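Cag38821 (Sulfolobus islandicus rod-shaped virus 1, PDB 2X48) is of unknown function but carries a small helix-turn-helix domain and probably binds DNA. Local coordinates at residues D18-V23 against R49-S54. Sequence-based numbering, arbitrary orientation.
Sequences DDLVSV and RRYLES
V21 lays one methyl over a face of the Y51 ring, where helix 17-29 packs against the last turn of helix 45-52. The methyl is CG2 of V21, 3.8 Å from the centroid of the Y51 ring and 26° off the ring normal, a CH-pi contact displaced toward the rim; V21 CG2 lies 3.5 Å from Y51 CD1, its closest ring atom. With chi1 at 168°, CG1 stands anti to the backbone N, while CG2 lies beside that nitrogen and is the branch that meets the tyrosine. A short side chain suits this position because the backbones are near (V21 CA to Y51 CA 5.4 Å), and the branch at CB puts a methyl directly over the ring. One turn further along helix 17-29, the small A24 also takes contact from Y51.

Beyond V21, the far part of the ring and the hydroxyl meet L20, whose side chain crosses that of the tyrosine at a slant. CB of L20 is 4.1 Å from CE2 of Y51, while CD1 of the same leucine is 3.9 Å from the phenolic OH of Y51. L20 is the longer, buried neighbour; its side chain also touches L41 of helix 34-41 and V14 of the hairpin, so it joins this interface to the rest of the hydrophobic interior. Tyrosine fits its buried site by being apolar along the ring and polar at the end: its hydroxyl hydrogen-bonds to the carboxylate of E17, at the start of helix 17-29, which should help hold the ring in place. The backbone O of Y51 separately accepts a hydrogen bond from NE2 of H25, a second polar tie between the two helices.

No hydrogen bond joins 18-23 directly to 49-54, and apolar packing carries the contact. Helices 34-41 and 45-52 have the sequence and layout of a helix-turn-helix, and helix 17-29, which packs against both, completes the three-helix core of this fold, here preceded by a β-hairpin.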
ATOM      1  N   ASP A  18      10.136  -0.516   1.433  1.00 65.16           N
ATOM      2  CA  ASP A  18       9.785  -0.575   2.863  1.00 67.91           C
ATOM      3  C   ASP A  18       8.603   0.359   3.190  1.00 62.83           C
ATOM      4  O   ASP A  18       7.785   0.057   4.065  1.00 64.99           O
ATOM      5  CB  ASP A  18      11.000  -0.242   3.752  1.00 73.69           C
ATOM      6  CG  ASP A  18      11.974  -1.417   3.897  1.00 82.44           C
ATOM      7  OD1 ASP A  18      13.190  -1.215   3.683  1.00 86.68           O
ATOM      8  OD2 ASP A  18      11.533  -2.538   4.234  1.00 87.29           O
ATOM      9  N   ASP A  19       8.519   1.478   2.473  1.00 57.89           N
ATOM     10  CA  ASP A  19       7.418   2.417   2.627  1.00 53.96           C
ATOM     11  C   ASP A  19       6.125   1.836   2.061  1.00 52.25           C
ATOM     12  O   ASP A  19       5.043   2.072   2.607  1.00 51.23           O
ATOM     13  CB  ASP A  19       7.729   3.753   1.933  1.00 52.35           C
ATOM     14  CG  ASP A  19       8.939   4.487   2.541  1.00 56.63           C
ATOM     15  OD1 ASP A  19       9.381   4.134   3.666  1.00 61.83           O
ATOM     16  OD2 ASP A  19       9.449   5.425   1.887  1.00 57.91           O
ATOM     17  N   LEU A  20       6.228   1.093   0.960  1.00 46.74           N
ATOM     18  CA  LEU A  20       5.045   0.474   0.357  1.00 44.25           C
ATOM     19  C   LEU A  20       4.457  -0.521   1.330  1.00 43.10           C
ATOM     20  O   LEU A  20       3.236  -0.573   1.510  1.00 41.30           O
ATOM     21  CB  LEU A  20       5.362  -0.243  -0.966  1.00 45.64           C
ATOM     22  CG  LEU A  20       5.567   0.570  -2.248  1.00 47.01           C
ATOM     23  CD1 LEU A  20       5.956  -0.373  -3.388  1.00 49.43           C
ATOM     24  CD2 LEU A  20       4.321   1.377  -2.614  1.00 45.20           C
ATOM     25  N   VAL A  21       5.319  -1.321   1.955  1.00 45.42           N
ATOM     26  CA  VAL A  21       4.862  -2.288   2.959  1.00 45.37           C
ATOM     27  C   VAL A  21       4.079  -1.567   4.054  1.00 44.05           C
ATOM     28  O   VAL A  21       2.958  -1.962   4.374  1.00 42.79           O
ATOM     29  CB  VAL A  21       6.036  -3.076   3.568  1.00 49.68           C
ATOM     30  CG1 VAL A  21       5.583  -3.844   4.811  1.00 50.53           C
ATOM     31  CG2 VAL A  21       6.631  -4.021   2.521  1.00 51.39           C
ATOM     32  N   SER A  22       4.654  -0.490   4.589  1.00 45.34           N
ATOM     33  CA  SER A  22       4.013   0.294   5.639  1.00 45.31           C
ATOM     34  C   SER A  22       2.635   0.809   5.241  1.00 42.66           C
ATOM     35  O   SER A  22       1.695   0.718   6.029  1.00 42.49           O
ATOM     36  CB  SER A  22       4.896   1.459   6.053  1.00 48.31           C
ATOM     37  OG  SER A  22       5.907   1.030   6.943  1.00 51.98           O
ATOM     38  N   VAL A  23       2.509   1.337   4.025  1.00 41.51           N
ATOM     39  CA  VAL A  23       1.211   1.812   3.534  1.00 39.73           C
ATOM     40  C   VAL A  23       0.232   0.643   3.384  1.00 38.00           C
ATOM     41  O   VAL A  23      -0.935   0.744   3.767  1.00 37.15           O
ATOM     42  CB  VAL A  23       1.345   2.551   2.196  1.00 40.00           C
ATOM     43  CG1 VAL A  23      -0.037   2.890   1.619  1.00 39.21           C
ATOM     44  CG2 VAL A  23       2.158   3.823   2.386  1.00 42.60           C
ATOM     45  N   ARG A  49      -0.067  -9.469  -0.867  1.00 60.48           N
ATOM     46  CA  ARG A  49      -0.223 -10.606   0.041  1.00 63.09           C
ATOM     47  C   ARG A  49       1.074 -10.840   0.820  1.00 67.49           C
ATOM     48  O   ARG A  49       1.031 -11.029   2.032  1.00 68.74           O
ATOM     49  CB  ARG A  49      -0.680 -11.874  -0.704  1.00 66.67           C
ATOM     50  CG  ARG A  49      -2.094 -11.764  -1.303  1.00 64.02           C
ATOM     51  CD  ARG A  49      -2.783 -13.103  -1.546  1.00 68.06           C
ATOM     52  NE  ARG A  49      -1.986 -14.036  -2.352  1.00 74.36           N
ATOM     53  CZ  ARG A  49      -1.904 -14.036  -3.686  1.00 77.54           C
ATOM     54  NH1 ARG A  49      -1.145 -14.939  -4.301  1.00 84.34           N
ATOM     55  NH2 ARG A  49      -2.565 -13.137  -4.413  1.00 75.41           N
ATOM     56  N   ARG A  50       2.216 -10.800   0.131  1.00 71.04           N
ATOM     57  CA  ARG A  50       3.532 -10.862   0.788  1.00 76.43           C
ATOM     58  C   ARG A  50       3.687  -9.765   1.826  1.00 74.09           C
ATOM     59  O   ARG A  50       4.210  -9.996   2.913  1.00 78.64           O
ATOM     60  CB  ARG A  50       4.666 -10.673  -0.219  1.00 80.39           C
ATOM     61  CG  ARG A  50       4.890 -11.797  -1.187  1.00 85.97           C
ATOM     62  CD  ARG A  50       5.836 -11.334  -2.312  1.00 90.74           C
ATOM     63  NE  ARG A  50       6.618 -12.419  -2.913  1.00100.41           N
ATOM     64  CZ  ARG A  50       7.441 -12.265  -3.952  1.00106.56           C
ATOM     65  NH1 ARG A  50       7.588 -11.065  -4.522  1.00103.75           N
ATOM     66  NH2 ARG A  50       8.119 -13.311  -4.430  1.00115.50           N
ATOM     67  N   TYR A  51       3.271  -8.558   1.468  1.00 68.36           N
ATOM     68  CA  TYR A  51       3.429  -7.413   2.356  1.00 66.86           C
ATOM     69  C   TYR A  51       2.646  -7.595   3.644  1.00 66.45           C
ATOM     70  O   TYR A  51       3.153  -7.302   4.720  1.00 70.16           O
ATOM     71  CB  TYR A  51       2.979  -6.118   1.674  1.00 61.44           C
ATOM     72  CG  TYR A  51       3.838  -5.631   0.520  1.00 62.90           C
ATOM     73  CD1 TYR A  51       5.108  -6.159   0.271  1.00 69.09           C
ATOM     74  CD2 TYR A  51       3.386  -4.601  -0.302  1.00 59.34           C
ATOM     75  CE1 TYR A  51       5.883  -5.690  -0.776  1.00 71.43           C
ATOM     76  CE2 TYR A  51       4.151  -4.125  -1.347  1.00 61.74           C
ATOM     77  CZ  TYR A  51       5.400  -4.674  -1.582  1.00 67.68           C
ATOM     78  OH  TYR A  51       6.162  -4.196  -2.620  1.00 71.08           O
ATOM     79  N   LEU A  52       1.423  -8.100   3.531  1.00 63.25           N
ATOM     80  CA  LEU A  52       0.523  -8.213   4.675  1.00 63.12           C
ATOM     81  C   LEU A  52       0.872  -9.362   5.611  1.00 69.83           C
ATOM     82  O   LEU A  52       0.345  -9.426   6.717  1.00 71.86           O
ATOM     83  CB  LEU A  52      -0.934  -8.342   4.213  1.00 58.53           C
ATOM     84  CG  LEU A  52      -1.467  -7.186   3.365  1.00 53.33           C
ATOM     85  CD1 LEU A  52      -2.926  -7.398   3.070  1.00 50.93           C
ATOM     86  CD2 LEU A  52      -1.247  -5.858   4.055  1.00 52.48           C
ATOM     87  N   GLU A  53       1.763 -10.256   5.186  1.00 74.53           N
ATOM     88  CA  GLU A  53       2.231 -11.335   6.066  1.00 82.78           C
ATOM     89  C   GLU A  53       3.482 -10.937   6.874  1.00 89.72           C
ATOM     90  O   GLU A  53       4.149 -11.805   7.442  1.00 98.55           O
ATOM     91  CB  GLU A  53       2.465 -12.634   5.269  1.00 86.34           C
ATOM     92  CG  GLU A  53       3.691 -12.665   4.350  1.00 89.43           C
ATOM     93  CD  GLU A  53       3.866 -14.006   3.642  1.00 94.58           C
ATOM     94  OE1 GLU A  53       4.899 -14.679   3.864  1.00103.49           O
ATOM     95  OE2 GLU A  53       2.966 -14.391   2.867  1.00 90.84           O
ATOM     96  N   SER A  54       3.780  -9.631   6.934  1.00 87.53           N
ATOM     97  CA  SER A  54       4.972  -9.111   7.635  1.00 94.90           C
ATOM     98  C   SER A  54       4.587  -8.299   8.881  1.00 96.46           C
ATOM     99  O   SER A  54       3.524  -7.666   8.929  1.00 89.92           O
ATOM    100  CB  SER A  54       5.811  -8.230   6.691  1.00 92.78           C
ATOM    101  OG  SER A  54       6.252  -8.943   5.541  1.00 93.04           O
TER